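Local structure of probable mannosyltransferase KTR4 (Saccharomyces cerevisiae, 5A07) at residues F216-R230 with F321-E335. The protein is a probable mannosyltransferase of the GT-A glycosyltransferase group, here holding GDP and a manganese ion. Numbering follows the deposited sequence. Where two conformers were deposited one is given.
Sequences FYHHPLLSKYKYVWR and FEIVDLDFLRSEPYE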
loop_
_atom_site.group_PDB
_atom_site.type_symbol
_atom_site.label_atom_id
_atom_site.label_comp_id
_atom_site.label_asym_id
_atom_site.label_seq_id
_atom_site.Cartn_x
_atom_site.Cartn_y
_atom_site.Cartn_z
ATOM N N PHE B 216 6.036 12.296 3.249
ATOM C CA PHE B 216 6.507 12.346 1.836
ATOM C C PHE B 216 5.697 13.308 1.016
ATOM O O PHE B 216 6.238 14.083 0.219
ATOM C CB PHE B 216 6.551 10.975 1.208
ATOM C CG PHE B 216 5.221 10.496 0.703
ATOM C CD1 PHE B 216 4.397 9.811 1.509
ATOM C CD2 PHE B 216 4.820 10.751 -0.594
ATOM C CE1 PHE B 216 3.196 9.332 1.064
ATOM C CE2 PHE B 216 3.594 10.269 -1.095
ATOM C CZ PHE B 216 2.800 9.508 -0.260
ATOM N N TYR B 217 4.377 13.357 1.271
ATOM C CA TYR B 217 3.486 14.193 0.443
ATOM C C TYR B 217 3.603 15.699 0.768
ATOM O O TYR B 217 3.075 16.514 0.035
ATOM C CB TYR B 217 2.012 13.785 0.578
ATOM C CG TYR B 217 1.553 13.550 2.006
ATOM C CD1 TYR B 217 1.760 12.329 2.645
ATOM C CD2 TYR B 217 0.857 14.557 2.709
ATOM C CE1 TYR B 217 1.358 12.139 3.953
ATOM C CE2 TYR B 217 0.407 14.356 3.997
ATOM C CZ TYR B 217 0.651 13.174 4.625
ATOM O OH TYR B 217 0.214 12.964 5.892
ATOM N N HIS B 218 4.334 16.018 1.814
ATOM C CA HIS B 218 4.686 17.413 2.100
ATOM C C HIS B 218 6.015 17.829 1.485
ATOM O O HIS B 218 6.412 18.937 1.660
ATOM C CB HIS B 218 4.841 17.602 3.608
ATOM C CG HIS B 218 3.554 17.506 4.328
ATOM N ND1 HIS B 218 2.485 18.312 3.993
ATOM C CD2 HIS B 218 3.140 16.716 5.342
ATOM C CE1 HIS B 218 1.449 17.974 4.728
ATOM N NE2 HIS B 218 1.830 17.047 5.586
ATOM N N HIS B 219 6.746 16.940 0.824
ATOM C CA HIS B 219 7.996 17.382 0.239
ATOM C C HIS B 219 7.704 18.426 -0.822
ATOM O O HIS B 219 6.768 18.298 -1.614
ATOM C CB HIS B 219 8.796 16.231 -0.340
ATOM C CG HIS B 219 10.204 16.609 -0.703
ATOM N ND1 HIS B 219 10.495 17.269 -1.864
ATOM C CD2 HIS B 219 11.378 16.440 -0.062
ATOM C CE1 HIS B 219 11.788 17.497 -1.928
ATOM N NE2 HIS B 219 12.349 16.990 -0.854
ATOM N N PRO B 220 8.513 19.510 -0.874
ATOM C CA PRO B 220 8.243 20.540 -1.862
ATOM C C PRO B 220 8.053 20.085 -3.321
ATOM O O PRO B 220 7.256 20.661 -4.039
ATOM C CB PRO B 220 9.494 21.469 -1.772
ATOM C CG PRO B 220 9.950 21.296 -0.418
ATOM C CD PRO B 220 9.664 19.853 -0.018
ATOM N N LEU B 221 8.790 19.057 -3.766
ATOM C CA LEU B 221 8.671 18.655 -5.159
ATOM C C LEU B 221 7.315 18.047 -5.458
ATOM O O LEU B 221 6.921 17.987 -6.658
ATOM C CB LEU B 221 9.780 17.703 -5.552
ATOM C CG LEU B 221 11.164 18.312 -5.627
ATOM C CD1 LEU B 221 12.152 17.188 -5.919
ATOM C CD2 LEU B 221 11.226 19.357 -6.725
ATOM N N LEU B 222 6.630 17.595 -4.407
ATOM C CA LEU B 222 5.358 16.891 -4.585
ATOM C C LEU B 222 4.156 17.833 -4.432
ATOM O O LEU B 222 3.017 17.422 -4.593
ATOM C CB LEU B 222 5.292 15.726 -3.580
ATOM C CG LEU B 222 6.229 14.538 -3.933
ATOM C CD1 LEU B 222 5.868 13.402 -3.017
ATOM C CD2 LEU B 222 6.103 14.036 -5.331
ATOM N N SER B 223 4.434 19.092 -4.109
ATOM C CA SER B 223 3.308 20.043 -3.815
ATOM C C SER B 223 2.503 20.202 -5.090
ATOM O O SER B 223 1.351 20.442 -5.051
ATOM C CB SER B 223 3.837 21.416 -3.308
ATOM O OG SER B 223 4.391 22.146 -4.429
ATOM N N LYS B 224 3.115 20.081 -6.269
ATOM C CA LYS B 224 2.378 20.270 -7.504
ATOM C C LYS B 224 1.609 19.030 -8.015
ATOM O O LYS B 224 1.045 19.057 -9.113
ATOM C CB LYS B 224 3.363 20.742 -8.596
ATOM C CG LYS B 224 4.558 19.815 -8.907
ATOM C CD LYS B 224 5.504 20.406 -9.972
ATOM C CE LYS B 224 6.752 19.572 -10.155
ATOM N NZ LYS B 224 7.676 19.518 -8.984
ATOM N N TYR B 225 1.671 17.908 -7.324
ATOM C CA TYR B 225 1.005 16.681 -7.846
ATOM C C TYR B 225 -0.204 16.305 -6.975
ATOM O O TYR B 225 -0.143 16.442 -5.761
ATOM C CB TYR B 225 1.981 15.525 -7.880
ATOM C CG TYR B 225 3.158 15.696 -8.797
ATOM C CD1 TYR B 225 2.993 15.807 -10.130
ATOM C CD2 TYR B 225 4.412 15.843 -8.292
ATOM C CE1 TYR B 225 4.070 15.947 -10.986
ATOM C CE2 TYR B 225 5.503 16.000 -9.103
ATOM C CZ TYR B 225 5.329 16.039 -10.454
ATOM O OH TYR B 225 6.442 16.213 -11.243
ATOM N N LYS B 226 -1.202 15.707 -7.634
ATOM C CA LYS B 226 -2.334 15.093 -6.983
ATOM C C LYS B 226 -2.135 13.562 -6.765
ATOM O O LYS B 226 -2.647 12.994 -5.780
ATOM C CB LYS B 226 -3.603 15.332 -7.847
ATOM C CG LYS B 226 -4.875 14.710 -7.267
ATOM C CD LYS B 226 -6.085 15.148 -8.040
ATOM C CE LYS B 226 -7.359 14.415 -7.651
ATOM N NZ LYS B 226 -7.682 14.477 -6.219
ATOM N N TYR B 227 -1.374 12.920 -7.670
ATOM C CA TYR B 227 -1.235 11.441 -7.641
ATOM C C TYR B 227 0.212 11.056 -7.605
ATOM O O TYR B 227 1.031 11.724 -8.280
ATOM C CB TYR B 227 -1.812 10.847 -8.880
ATOM C CG TYR B 227 -3.298 10.960 -9.001
ATOM C CD1 TYR B 227 -4.147 10.153 -8.234
ATOM C CD2 TYR B 227 -3.870 11.915 -9.811
ATOM C CE1 TYR B 227 -5.500 10.258 -8.318
ATOM C CE2 TYR B 227 -5.249 12.011 -9.900
ATOM C CZ TYR B 227 -6.069 11.173 -9.171
ATOM O OH TYR B 227 -7.479 11.293 -9.237
ATOM N N VAL B 228 0.501 9.939 -6.925
ATOM C CA VAL B 228 1.826 9.346 -6.990
ATOM C C VAL B 228 1.615 7.883 -7.316
ATOM O O VAL B 228 0.624 7.261 -6.875
ATOM C CB VAL B 228 2.706 9.480 -5.722
ATOM C CG1 VAL B 228 2.995 10.962 -5.324
ATOM C CG2 VAL B 228 2.113 8.765 -4.597
ATOM N N TRP B 229 2.537 7.342 -8.104
ATOM C CA TRP B 229 2.737 5.934 -8.237
ATOM C C TRP B 229 4.052 5.681 -7.498
ATOM O O TRP B 229 5.129 6.016 -8.019
ATOM C CB TRP B 229 2.814 5.612 -9.735
ATOM C CG TRP B 229 2.963 4.165 -10.096
ATOM C CD1 TRP B 229 3.694 3.220 -9.431
ATOM C CD2 TRP B 229 2.416 3.526 -11.252
ATOM N NE1 TRP B 229 3.593 1.977 -10.091
ATOM C CE2 TRP B 229 2.810 2.148 -11.208
ATOM C CE3 TRP B 229 1.637 3.974 -12.320
ATOM C CZ2 TRP B 229 2.436 1.245 -12.199
ATOM C CZ3 TRP B 229 1.203 3.074 -13.253
ATOM C CH2 TRP B 229 1.606 1.702 -13.184
ATOM N N ARG B 230 4.004 5.011 -6.365
ATOM C CA ARG B 230 5.183 4.574 -5.645
ATOM C C ARG B 230 5.882 3.387 -6.301
ATOM O O ARG B 230 5.265 2.341 -6.498
ATOM C CB ARG B 230 4.839 4.229 -4.216
ATOM C CG ARG B 230 6.005 3.726 -3.366
ATOM C CD ARG B 230 5.490 3.700 -1.962
ATOM N NE ARG B 230 6.334 2.955 -1.082
ATOM C CZ ARG B 230 6.069 2.798 0.194
ATOM N NH1 ARG B 230 5.017 3.373 0.754
ATOM N NH2 ARG B 230 6.875 2.086 0.933
ATOM N N PHE B 321 4.128 -1.107 -3.718
ATOM C CA PHE B 321 3.377 -0.544 -4.859
ATOM C C PHE B 321 2.171 0.176 -4.297
ATOM O O PHE B 321 1.479 -0.371 -3.457
ATOM C CB PHE B 321 2.852 -1.681 -5.750
ATOM C CG PHE B 321 1.810 -1.230 -6.788
ATOM C CD1 PHE B 321 0.481 -1.053 -6.429
ATOM C CD2 PHE B 321 2.168 -0.933 -8.045
ATOM C CE1 PHE B 321 -0.475 -0.647 -7.361
ATOM C CE2 PHE B 321 1.256 -0.509 -8.966
ATOM C CZ PHE B 321 -0.067 -0.353 -8.640
ATOM N N GLU B 322 1.939 1.419 -4.678
ATOM C CA GLU B 322 0.643 2.034 -4.360
ATOM C C GLU B 322 0.413 3.180 -5.369
ATOM O O GLU B 322 1.384 3.825 -5.820
ATOM C CB GLU B 322 0.537 2.457 -2.905
ATOM C CG GLU B 322 1.617 3.417 -2.449
ATOM C CD GLU B 322 1.552 3.819 -0.986
ATOM O OE1 GLU B 322 0.543 3.612 -0.240
ATOM O OE2 GLU B 322 2.549 4.416 -0.565
ATOM N N ILE B 323 -0.844 3.365 -5.806
ATOM C CA ILE B 323 -1.248 4.546 -6.598
ATOM C C ILE B 323 -2.089 5.334 -5.574
ATOM O O ILE B 323 -3.059 4.796 -5.037
ATOM C CB ILE B 323 -2.144 4.179 -7.742
ATOM C CG1 ILE B 323 -1.600 3.065 -8.637
ATOM C CG2 ILE B 323 -2.396 5.386 -8.593
ATOM C CD1 ILE B 323 -0.306 3.344 -9.212
ATOM N N VAL B 324 -1.751 6.568 -5.314
ATOM C CA VAL B 324 -2.433 7.275 -4.231
ATOM C C VAL B 324 -2.801 8.705 -4.634
ATOM O O VAL B 324 -2.034 9.440 -5.280
ATOM C CB VAL B 324 -1.704 7.159 -2.870
ATOM C CG1 VAL B 324 -0.290 7.578 -2.969
ATOM C CG2 VAL B 324 -2.461 7.951 -1.801
ATOM N N ASP B 325 -4.031 9.052 -4.285
ATOM C CA ASP B 325 -4.584 10.376 -4.433
ATOM C C ASP B 325 -4.136 11.151 -3.200
ATOM O O ASP B 325 -4.612 10.945 -2.087
ATOM C CB ASP B 325 -6.114 10.298 -4.562
ATOM C CG ASP B 325 -6.810 11.670 -4.799
ATOM O OD1 ASP B 325 -6.161 12.718 -4.520
ATOM O OD2 ASP B 325 -7.976 11.671 -5.303
ATOM N N LEU B 326 -3.164 12.043 -3.398
ATOM C CA LEU B 326 -2.607 12.766 -2.271
ATOM C C LEU B 326 -3.605 13.697 -1.555
ATOM O O LEU B 326 -3.351 14.036 -0.396
ATOM C CB LEU B 326 -1.382 13.595 -2.667
ATOM C CG LEU B 326 -0.192 12.836 -3.275
ATOM C CD1 LEU B 326 0.984 13.759 -3.523
ATOM C CD2 LEU B 326 0.228 11.722 -2.368
ATOM N N ASP B 327 -4.694 14.045 -2.202
ATOM C CA ASP B 327 -5.787 14.795 -1.522
ATOM C C ASP B 327 -6.300 14.017 -0.303
ATOM O O ASP B 327 -6.685 14.623 0.670
ATOM C CB ASP B 327 -6.978 14.976 -2.426
ATOM C CG ASP B 327 -6.762 15.986 -3.542
ATOM O OD1 ASP B 327 -5.710 16.568 -3.675
ATOM O OD2 ASP B 327 -7.739 16.265 -4.279
ATOM N N PHE B 328 -6.317 12.666 -0.343
ATOM C CA PHE B 328 -6.699 11.954 0.835
ATOM C C PHE B 328 -5.691 12.118 1.989
ATOM O O PHE B 328 -6.053 12.360 3.130
ATOM C CB PHE B 328 -7.009 10.453 0.524
ATOM C CG PHE B 328 -7.315 9.678 1.728
ATOM C CD1 PHE B 328 -8.509 9.881 2.438
ATOM C CD2 PHE B 328 -6.401 8.770 2.238
ATOM C CE1 PHE B 328 -8.780 9.176 3.604
ATOM C CE2 PHE B 328 -6.680 8.059 3.393
ATOM C CZ PHE B 328 -7.896 8.254 4.081
ATOM N N LEU B 329 -4.402 11.989 1.679
ATOM C CA LEU B 329 -3.377 12.067 2.705
ATOM C C LEU B 329 -3.318 13.499 3.294
ATOM O O LEU B 329 -2.882 13.686 4.413
ATOM C CB LEU B 329 -2.015 11.732 2.121
ATOM C CG LEU B 329 -1.871 10.331 1.473
ATOM C CD1 LEU B 329 -0.444 9.996 1.175
ATOM C CD2 LEU B 329 -2.483 9.272 2.321
ATOM N N ARG B 330 -3.618 14.469 2.455
ATOM C CA ARG B 330 -3.604 15.870 2.865
ATOM C C ARG B 330 -4.874 16.301 3.646
ATOM O O ARG B 330 -4.923 17.430 4.121
ATOM C CB ARG B 330 -3.408 16.728 1.646
ATOM C CG ARG B 330 -1.995 16.600 1.077
ATOM C CD ARG B 330 -1.906 17.225 -0.318
ATOM N NE ARG B 330 -0.495 17.126 -0.736
ATOM C CZ ARG B 330 -0.071 17.200 -1.985
ATOM N NH1 ARG B 330 -0.902 17.271 -2.954
ATOM N NH2 ARG B 330 1.208 17.092 -2.249
ATOM N N SER B 331 -5.887 15.441 3.705
ATOM C CA SER B 331 -7.188 15.722 4.312
ATOM C C SER B 331 -7.098 15.654 5.788
ATOM O O SER B 331 -6.181 15.095 6.366
ATOM C CB SER B 331 -8.252 14.696 3.817
ATOM O OG SER B 331 -8.082 13.389 4.448
ATOM N N GLU B 332 -8.071 16.286 6.462
ATOM C CA GLU B 332 -7.986 16.479 7.913
ATOM C C GLU B 332 -7.926 15.192 8.662
ATOM O O GLU B 332 -7.079 15.014 9.534
ATOM C CB GLU B 332 -9.163 17.351 8.409
ATOM C CG GLU B 332 -9.112 17.504 9.929
ATOM C CD GLU B 332 -10.371 18.189 10.492
ATOM O OE1 GLU B 332 -11.004 18.976 9.797
ATOM O OE2 GLU B 332 -10.754 17.864 11.633
ATOM N N PRO B 333 -8.748 14.184 8.299
ATOM C CA PRO B 333 -8.676 12.978 9.092
ATOM C C PRO B 333 -7.315 12.278 9.052
ATOM O O PRO B 333 -6.796 11.794 10.083
ATOM C CB PRO B 333 -9.756 12.088 8.482
ATOM C CG PRO B 333 -10.634 12.977 7.714
ATOM C CD PRO B 333 -9.814 14.139 7.296
ATOM N N TYR B 334 -6.722 12.223 7.858
ATOM C CA TYR B 334 -5.407 11.546 7.701
ATOM C C TYR B 334 -4.351 12.328 8.468
ATOM O O TYR B 334 -3.580 11.761 9.243
ATOM C CB TYR B 334 -4.988 11.426 6.227
ATOM C CG TYR B 334 -3.833 10.483 6.085
ATOM C CD1 TYR B 334 -4.050 9.126 5.932
ATOM C CD2 TYR B 334 -2.508 10.928 6.131
ATOM C CE1 TYR B 334 -2.980 8.221 5.818
ATOM C CE2 TYR B 334 -1.452 10.050 6.033
ATOM C CZ TYR B 334 -1.672 8.694 5.900
ATOM O OH TYR B 334 -0.627 7.809 5.794
ATOM N N GLU B 335 -4.302 13.628 8.256
ATOM C CA GLU B 335 -3.265 14.450 8.940
ATOM C C GLU B 335 -3.379 14.441 10.466
ATOM O O GLU B 335 -2.377 14.327 11.197
ATOM C CB GLU B 335 -3.330 15.863 8.432
ATOM C CG GLU B 335 -3.071 16.003 6.926
ATOM C CD GLU B 335 -1.590 15.954 6.586
ATOM O OE1 GLU B 335 -0.864 15.056 7.106
ATOM O OE2 GLU B 335 -1.156 16.838 5.796
HETATM O O HOH W 1 1.036 18.471 1.467
HETATM O O HOH W 2 1.411 14.868 8.052
HETATM O O HOH W 3 -8.823 10.340 -7.196
#
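Tyr-217 lies on Leu-329 by its face while its hydroxyl reaches a carboxylate, an example of one ring serving both apolar packing and polar bonding. The CB of Leu-329 lies over the centre of the Tyr-217 ring, a CH-pi contact 3.7 Å from the centroid, while the leucine CD1 fits against both Tyr-217 CD1 and the ring of Phe-216. A chi1 of 45° wedges the tyrosine CG between its own N and carbonyl carbon and sends the hydroxyl to Glu-335, where OH donates to OE1 at 2.6 Å from above the carboxylate plane.

Deeper in, the chains pair as antiparallel strands, Val-228 and Val-324 forming a hydrogen-bonded pair. On the face carrying Trp-229, the CD1 of Ile-323 rests on the indole, 3.4 Å from Trp-229 CD2. On the other face Arg-230 NH1 makes a salt bridge to Glu-322 OE2 and a second to Asp-354; Glu-322 in turn reaches Arg-358 and Tyr-256. Arg-230 NH2 pairs with the manganese ligand Glu-232, which places this end of the contact beside the GDP pocket.

Toward solvent, polar bonds take over. The extended Arg-330 binds both ends of the turn 222-225: NH2 gives an almost straight bond (174°) to Tyr-217 O, 3.0 Å away, and another to Leu-222 O, and NH1 binds Tyr-225 O. Lys-226 NZ forms a salt bridge with Asp-325 OD1. A second joins Lys-226 NZ to Asp-327 OD2 at 2.6 Å. The same Asp-325 OD1 gives an N-cap bond to the short, weakly bonded helix that follows, accepting from Asp-327 N. Near exposed His-218, a water donates to Glu-335 OE1.

Strand 227-230 thus lies between parallel strand 105-110 and antiparallel strand 322-325, in the central mixed sheet of a GT-A fold; helix 245-251 packs on the Tyr-227 and Trp-229 face, and helix 354-365 meets Phe-216, Arg-230 and Tyr-334.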